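Local coordinates for protein serine racemase (Enterococcus faecalis, PDB 4ECL) that belongs to the alanine racemase family, pairing an N-terminal TIM-barrel domain with a C-terminal domain rich in beta strands, and assembles from two chains, at residues A249-I254 with A278-G283; S297-G302 with S331-I336. All blocks are in the same frame, centred on the assembly; numbering follows the deposited sequence.

Contacts 1 and 2 both belong to the mixed beta sheet of the C-terminal alanine racemase domain, with their centres about 10 Å apart. They come in series along the chain: the antiparallel pair 245-257 and 275-280 of contact 1 is complete before strand 298-301 opens contact 2 and pairs with 332-334. The two meet because strands 245-257 and 332-334 are neighbours in the sheet: Ala249 O lies 2.7 Å from Ala333 N, a probable hydrogen bond, and Leu280 packs on Ala333. Four strands are thereby joined through two central ones. Contact 1 also reaches the second subunit, whereas contact 2 is touched by no other protein chain of the assembly.

Contact 1: residues A249-I254 with A278-G283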
ATOM      1  N   ALA A 249      -1.462  10.996 -13.318  1.00 23.09           N
ATOM      2  CA  ALA A 249      -2.892  10.686 -13.393  1.00 21.39           C
ATOM      3  C   ALA A 249      -3.604  11.658 -14.330  1.00 20.40           C
ATOM      4  O   ALA A 249      -3.267  12.845 -14.366  1.00 23.63           O
ATOM      5  CB  ALA A 249      -3.529  10.703 -11.999  1.00 22.40           C
ATOM      6  N   LYS A 250      -4.573  11.152 -15.092  1.00 21.79           N
ATOM      7  CA  LYS A 250      -5.309  11.974 -16.059  1.00 24.80           C
ATOM      8  C   LYS A 250      -6.645  12.495 -15.542  1.00 32.04           C
ATOM      9  O   LYS A 250      -7.454  11.723 -15.025  1.00 32.98           O
ATOM     10  CB  LYS A 250      -5.502  11.209 -17.375  1.00 24.19           C
ATOM     11  CG  LYS A 250      -4.215  11.184 -18.209  1.00 32.76           C
ATOM     12  CD  LYS A 250      -4.302  10.215 -19.368  1.00 39.83           C
ATOM     13  CE  LYS A 250      -2.976  10.133 -20.109  1.00 36.97           C
ATOM     14  NZ  LYS A 250      -3.066   9.210 -21.273  1.00 38.62           N
ATOM     15  N   VAL A 251      -6.862  13.805 -15.689  1.00 27.58           N
ATOM     16  CA  VAL A 251      -8.115  14.454 -15.295  1.00 27.45           C
ATOM     17  C   VAL A 251      -9.329  13.790 -15.946  1.00 27.68           C
ATOM     18  O   VAL A 251      -9.350  13.545 -17.152  1.00 22.03           O
ATOM     19  CB  VAL A 251      -8.137  15.953 -15.696  1.00 27.79           C
ATOM     20  CG1 VAL A 251      -9.444  16.583 -15.282  1.00 23.76           C
ATOM     21  CG2 VAL A 251      -6.950  16.706 -15.089  1.00 23.62           C
ATOM     22  N   VAL A 252     -10.341  13.492 -15.139  1.00 30.75           N
ATOM     23  CA  VAL A 252     -11.531  12.822 -15.649  1.00 31.54           C
ATOM     24  C   VAL A 252     -12.735  13.745 -15.664  1.00 26.83           C
ATOM     25  O   VAL A 252     -13.759  13.424 -16.264  1.00 25.47           O
ATOM     26  CB  VAL A 252     -11.878  11.586 -14.801  1.00 29.56           C
ATOM     27  CG1 VAL A 252     -10.788  10.545 -14.944  1.00 21.15           C
ATOM     28  CG2 VAL A 252     -12.059  11.993 -13.348  1.00 22.10           C
ATOM     29  N   LEU A 253     -12.610  14.889 -14.995  1.00 26.63           N
ATOM     30  CA  LEU A 253     -13.690  15.863 -14.948  1.00 28.98           C
ATOM     31  C   LEU A 253     -13.211  17.224 -14.462  1.00 30.01           C
ATOM     32  O   LEU A 253     -12.321  17.312 -13.622  1.00 26.76           O
ATOM     33  CB  LEU A 253     -14.822  15.391 -14.031  1.00 27.36           C
ATOM     34  CG  LEU A 253     -16.008  16.357 -14.117  1.00 24.94           C
ATOM     35  CD1 LEU A 253     -16.668  16.189 -15.480  1.00 34.60           C
ATOM     36  CD2 LEU A 253     -17.000  16.211 -12.984  1.00 29.35           C
ATOM     37  N   ILE A 254     -13.820  18.281 -14.998  1.00 27.16           N
ATOM     38  CA  ILE A 254     -13.593  19.631 -14.506  1.00 33.16           C
ATOM     39  C   ILE A 254     -14.931  20.174 -14.054  1.00 30.19           C
ATOM     40  O   ILE A 254     -15.925  19.987 -14.723  1.00 29.81           O
ATOM     41  CB  ILE A 254     -12.940  20.542 -15.570  1.00 32.90           C
ATOM     42  CG1 ILE A 254     -11.497  20.100 -15.827  1.00 34.44           C
ATOM     43  CG2 ILE A 254     -12.919  21.988 -15.113  1.00 38.33           C
ATOM     44  CD1 ILE A 254     -11.260  19.595 -17.227  1.00 34.96           C
ATOM     45  N   ALA A 278     -10.388  20.100 -10.852  1.00 30.50           N
ATOM     46  CA  ALA A 278     -10.137  18.926 -11.668  1.00 29.30           C
ATOM     47  C   ALA A 278     -10.196  17.686 -10.802  1.00 34.76           C
ATOM     48  O   ALA A 278      -9.636  17.646  -9.703  1.00 37.51           O
ATOM     49  CB  ALA A 278      -8.800  19.022 -12.368  1.00 23.04           C
ATOM     50  N   ILE A 279     -10.868  16.661 -11.300  1.00 34.28           N
ATOM     51  CA  ILE A 279     -10.945  15.410 -10.567  1.00 30.03           C
ATOM     52  C   ILE A 279      -9.941  14.425 -11.143  1.00 29.04           C
ATOM     53  O   ILE A 279      -9.942  14.170 -12.351  1.00 29.04           O
ATOM     54  CB  ILE A 279     -12.362  14.816 -10.633  1.00 29.30           C
ATOM     55  CG1 ILE A 279     -13.382  15.838 -10.120  1.00 28.18           C
ATOM     56  CG2 ILE A 279     -12.437  13.537  -9.832  1.00 21.31           C
ATOM     57  CD1 ILE A 279     -13.159  16.231  -8.669  1.00 31.35           C
ATOM     58  N   LEU A 280      -9.086  13.893 -10.274  1.00 20.31           N
ATOM     59  CA  LEU A 280      -8.091  12.887 -10.640  1.00 25.75           C
ATOM     60  C   LEU A 280      -8.497  11.519 -10.097  1.00 27.34           C
ATOM     61  O   LEU A 280      -8.891  11.393  -8.940  1.00 30.36           O
ATOM     62  CB  LEU A 280      -6.725  13.265 -10.074  1.00 23.08           C
ATOM     63  CG  LEU A 280      -6.097  14.569 -10.573  1.00 28.19           C
ATOM     64  CD1 LEU A 280      -4.769  14.817  -9.884  1.00 21.96           C
ATOM     65  CD2 LEU A 280      -5.913  14.541 -12.085  1.00 29.04           C
ATOM     66  N   PRO A 281      -8.386  10.484 -10.930  1.00 27.09           N
ATOM     67  CA  PRO A 281      -8.805   9.127 -10.583  1.00 27.01           C
ATOM     68  C   PRO A 281      -7.677   8.402  -9.876  1.00 27.20           C
ATOM     69  O   PRO A 281      -7.270   7.316 -10.287  1.00 29.49           O
ATOM     70  CB  PRO A 281      -9.057   8.504 -11.949  1.00 28.05           C
ATOM     71  CG  PRO A 281      -8.007   9.158 -12.819  1.00 26.30           C
ATOM     72  CD  PRO A 281      -7.834  10.557 -12.292  1.00 24.59           C
ATOM     73  N   ILE A 282      -7.144   9.029  -8.835  1.00 27.54           N
ATOM     74  CA  ILE A 282      -6.160   8.390  -7.981  1.00 23.38           C
ATOM     75  C   ILE A 282      -6.467   8.721  -6.529  1.00 24.84           C
ATOM     76  O   ILE A 282      -6.804   9.863  -6.198  1.00 21.63           O
ATOM     77  CB  ILE A 282      -4.723   8.810  -8.322  1.00 23.69           C
ATOM     78  CG1 ILE A 282      -3.719   8.003  -7.494  1.00 20.70           C
ATOM     79  CG2 ILE A 282      -4.507  10.300  -8.076  1.00 21.41           C
ATOM     80  CD1 ILE A 282      -2.253   8.392  -7.818  1.00 20.73           C
ATOM     81  N   GLY A 283      -6.376   7.714  -5.667  1.00 25.68           N
ATOM     82  CA  GLY A 283      -6.666   7.906  -4.259  1.00 28.11           C
ATOM     83  C   GLY A 283      -5.680   7.203  -3.345  1.00 27.69           C
ATOM     84  O   GLY A 283      -4.604   6.770  -3.782  1.00 22.59           O
TER
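Val252 and Ile279 make the central polar contact between 249-254 and 278-283: Val252 N donates to Ile279 O over 2.9 Å, with an N-H...O angle of 173° and the donor nearly along the C=O axis. One residue further on, Ile279 N returns a bond to Leu253 O at 2.8 Å, lying in the plane of that carbonyl. Around Ile279 O the approach is close, since Val252 CG2, placed between its own backbone N and carbonyl carbon (CG1 at chi1 -66°), comes within 3.2 Å of the oxygen. That methyl also meets Ile279 CG2 at 3.9 Å, the two side chains crossing at about a right angle. Pro281 has no N-H to offer, and its CD sits 3.0 Å from Lys250 O, a tight approach, while its CG touches Val252 CG1. Val251 spreads its methyls between two neighbours: CG1 packs on Ala278 CB at 3.9 Å, and CG2 on Leu280 CD2 at 3.8 Å.

Behind this shell, Pro281 is the centre of an inverse gamma turn, with a weak bond from Ile282 N to Leu280 O; beyond it Ile282 CG2 lies near Ala249 CB. Strand 317-320 flanks the strand ending at Leu280, with Val319 bonded to the Ala278 backbone and Leu317 packed on Leu280. Two nearly straight backbone bonds, then, fix the pair where strand 245-257 is interrupted, and Tyr86 and Arg132 of the second subunit pack against this hydrogen-bonded end, on Val252 and Ile279. Past Ile279 no peptide N-H is available at Pro281, and its ring carbons meet Lys250 O and Val252 CG1 instead.

Contact 2: residues S297-G302 with S331-I336; sequences SYVLIG and SIATLI
Leu300 and Thr334 are joined through their flat peptide groups as an antiparallel hydrogen-bonded pair. Thr334 N donates to Leu300 O at 2.8 Å, in the plane of that carbonyl, and Leu300 N donates to Thr334 O at 2.9 Å, tilted 25° out of the acceptor's plane. The two side chains share one face of the sheet, with Leu300 CB 4.1 Å from Thr334 CB. Ile301 and Ala333 occupy the other, where Ile301 CG1, anti to its carbonyl carbon (chi1 -65°), rests on Ala333 CB at 3.7 Å. Next to them Val299 CG1 meets Leu335 CG at 3.7 Å, the two side chains running alongside each other and pointing the same way.

Three waters extend the pairing. Water 1 accepts from Ser297 OG and donates to Tyr298 O and Leu335 O, spanning the strands where Leu335 turns a corner. Water 2 lies within bonding distance of Leu300 O, Ile332 O and Thr334 OG1, but the acceptors in its reach outnumber its protons, and it cannot donate to all at once. Water 3 links Gly302 N with Ile332 O. Thr334 OG1 has a further partner in Lys248 NZ, a residue of strand 245-257. On its far side strand 298-301 pairs with 304-309, and Leu335 and Ile336 form a classic beta bulge opposite Leu247.

Direct backbone bonding is thus concentrated at one residue pair, with water bridging the strands to either side. Leu300 O takes a peptide N-H and probably shares water 2 with other acceptors, and the nearby ammonium of Lys248 would probably polarise the Thr334 hydroxyl.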
ATOM      1  N   SER A 297      -0.435  18.929  -0.183  1.00 42.85           N
ATOM      2  CA  SER A 297       0.394  18.813  -1.372  1.00 38.69           C
ATOM      3  C   SER A 297      -0.327  19.469  -2.554  1.00 37.51           C
ATOM      4  O   SER A 297      -1.482  19.897  -2.445  1.00 35.52           O
ATOM      5  CB  SER A 297       0.732  17.350  -1.688  1.00 37.50           C
ATOM      6  OG  SER A 297       1.969  17.253  -2.403  1.00 38.44           O
ATOM      7  N   TYR A 298       0.369  19.557  -3.677  1.00 28.97           N
ATOM      8  CA  TYR A 298      -0.221  20.058  -4.902  1.00 26.12           C
ATOM      9  C   TYR A 298       0.176  19.098  -6.011  1.00 25.52           C
ATOM     10  O   TYR A 298       1.026  18.239  -5.817  1.00 26.96           O
ATOM     11  CB  TYR A 298       0.291  21.470  -5.205  1.00 25.63           C
ATOM     12  CG  TYR A 298       1.805  21.580  -5.253  1.00 29.84           C
ATOM     13  CD1 TYR A 298       2.504  21.264  -6.409  1.00 34.84           C
ATOM     14  CD2 TYR A 298       2.533  21.995  -4.139  1.00 30.71           C
ATOM     15  CE1 TYR A 298       3.885  21.359  -6.461  1.00 37.62           C
ATOM     16  CE2 TYR A 298       3.917  22.091  -4.182  1.00 35.24           C
ATOM     17  CZ  TYR A 298       4.585  21.771  -5.346  1.00 38.79           C
ATOM     18  OH  TYR A 298       5.957  21.858  -5.411  1.00 44.54           O
ATOM     19  N   VAL A 299      -0.432  19.225  -7.177  1.00 24.80           N
ATOM     20  CA  VAL A 299       0.060  18.453  -8.303  1.00 24.24           C
ATOM     21  C   VAL A 299       0.502  19.411  -9.397  1.00 26.42           C
ATOM     22  O   VAL A 299       0.248  20.614  -9.315  1.00 24.20           O
ATOM     23  CB  VAL A 299      -0.999  17.483  -8.828  1.00 23.25           C
ATOM     24  CG1 VAL A 299      -1.435  16.523  -7.716  1.00 22.69           C
ATOM     25  CG2 VAL A 299      -2.203  18.247  -9.367  1.00 19.79           C
ATOM     26  N   LEU A 300       1.178  18.889 -10.411  1.00 24.63           N
ATOM     27  CA  LEU A 300       1.566  19.722 -11.539  1.00 25.27           C
ATOM     28  C   LEU A 300       0.667  19.437 -12.739  1.00 26.40           C
ATOM     29  O   LEU A 300       0.534  18.293 -13.188  1.00 26.23           O
ATOM     30  CB  LEU A 300       3.041  19.533 -11.900  1.00 21.13           C
ATOM     31  CG  LEU A 300       4.061  19.845 -10.792  1.00 22.76           C
ATOM     32  CD1 LEU A 300       5.498  19.616 -11.276  1.00 22.36           C
ATOM     33  CD2 LEU A 300       3.898  21.260 -10.247  1.00 22.25           C
ATOM     34  N   ILE A 301       0.030  20.487 -13.232  1.00 26.01           N
ATOM     35  CA  ILE A 301      -0.771  20.397 -14.444  1.00 24.42           C
ATOM     36  C   ILE A 301      -0.399  21.569 -15.342  1.00 30.48           C
ATOM     37  O   ILE A 301      -0.391  22.719 -14.896  1.00 28.17           O
ATOM     38  CB  ILE A 301      -2.283  20.416 -14.160  1.00 22.58           C
ATOM     39  CG1 ILE A 301      -2.697  19.170 -13.372  1.00 25.53           C
ATOM     40  CG2 ILE A 301      -3.052  20.474 -15.473  1.00 24.01           C
ATOM     41  CD1 ILE A 301      -4.141  19.187 -12.881  1.00 27.31           C
ATOM     42  N   GLY A 302      -0.076  21.264 -16.596  1.00 23.59           N
ATOM     43  CA  GLY A 302       0.372  22.277 -17.538  1.00 30.58           C
ATOM     44  C   GLY A 302       1.529  23.092 -16.986  1.00 35.38           C
ATOM     45  O   GLY A 302       1.622  24.301 -17.220  1.00 41.42           O
ATOM     46  N   SER A 331      -5.992  15.676 -19.426  1.00 31.78           N
ATOM     47  CA  SER A 331      -4.753  16.350 -19.044  1.00 23.95           C
ATOM     48  C   SER A 331      -4.018  15.522 -18.010  1.00 28.45           C
ATOM     49  O   SER A 331      -4.622  14.981 -17.079  1.00 25.08           O
ATOM     50  CB  SER A 331      -5.013  17.749 -18.484  1.00 25.08           C
ATOM     51  OG  SER A 331      -5.399  18.643 -19.511  1.00 36.99           O
ATOM     52  N   ILE A 332      -2.707  15.430 -18.193  1.00 27.27           N
ATOM     53  CA  ILE A 332      -1.852  14.679 -17.306  1.00 22.30           C
ATOM     54  C   ILE A 332      -1.475  15.515 -16.095  1.00 25.90           C
ATOM     55  O   ILE A 332      -0.901  16.591 -16.223  1.00 23.91           O
ATOM     56  CB  ILE A 332      -0.592  14.216 -18.037  1.00 24.56           C
ATOM     57  CG1 ILE A 332      -0.975  13.204 -19.116  1.00 24.78           C
ATOM     58  CG2 ILE A 332       0.391  13.571 -17.056  1.00 28.03           C
ATOM     59  CD1 ILE A 332       0.102  12.984 -20.147  1.00 27.91           C
ATOM     60  N   ALA A 333      -1.812  15.007 -14.915  1.00 22.16           N
ATOM     61  CA  ALA A 333      -1.338  15.586 -13.669  1.00 28.17           C
ATOM     62  C   ALA A 333      -0.115  14.799 -13.178  1.00 28.07           C
ATOM     63  O   ALA A 333      -0.122  13.568 -13.161  1.00 22.23           O
ATOM     64  CB  ALA A 333      -2.439  15.549 -12.613  1.00 28.69           C
ATOM     65  N   THR A 334       0.919  15.521 -12.765  1.00 25.50           N
ATOM     66  CA  THR A 334       2.134  14.916 -12.241  1.00 25.06           C
ATOM     67  C   THR A 334       2.124  15.055 -10.720  1.00 21.90           C
ATOM     68  O   THR A 334       2.197  16.167 -10.195  1.00 28.61           O
ATOM     69  CB  THR A 334       3.367  15.604 -12.862  1.00 28.71           C
ATOM     70  OG1 THR A 334       3.393  15.315 -14.263  1.00 27.77           O
ATOM     71  CG2 THR A 334       4.659  15.109 -12.236  1.00 27.11           C
ATOM     72  N   LEU A 335       1.980  13.937 -10.015  1.00 18.03           N
ATOM     73  CA  LEU A 335       1.929  13.966  -8.557  1.00 23.18           C
ATOM     74  C   LEU A 335       3.324  13.797  -7.969  1.00 26.36           C
ATOM     75  O   LEU A 335       3.617  14.254  -6.859  1.00 23.51           O
ATOM     76  CB  LEU A 335       0.990  12.878  -8.018  1.00 22.20           C
ATOM     77  CG  LEU A 335      -0.484  13.001  -8.414  1.00 21.07           C
ATOM     78  CD1 LEU A 335      -0.756  12.380  -9.793  1.00 23.90           C
ATOM     79  CD2 LEU A 335      -1.393  12.387  -7.354  1.00 20.55           C
ATOM     80  N   ILE A 336       4.173  13.113  -8.722  1.00 25.77           N
ATOM     81  CA  ILE A 336       5.585  12.994  -8.392  1.00 24.89           C
ATOM     82  C   ILE A 336       6.301  13.063  -9.719  1.00 25.55           C
ATOM     83  O   ILE A 336       5.965  12.303 -10.632  1.00 26.51           O
ATOM     84  CB  ILE A 336       5.927  11.633  -7.738  1.00 20.65           C
ATOM     85  CG1 ILE A 336       5.294  11.507  -6.351  1.00 22.51           C
ATOM     86  CG2 ILE A 336       7.447  11.464  -7.625  1.00 29.08           C
ATOM     87  CD1 ILE A 336       5.490  10.137  -5.713  1.00 23.48           C
TER
HETATM   88  O   HOH W   1       1.933  15.686  -4.722  1.00 29.11           O
HETATM   89  O   HOH W   2       1.692  17.006 -15.543  1.00 26.07           O
HETATM   90  O   HOH W   3      -0.351  18.861 -17.867  1.00 23.11           O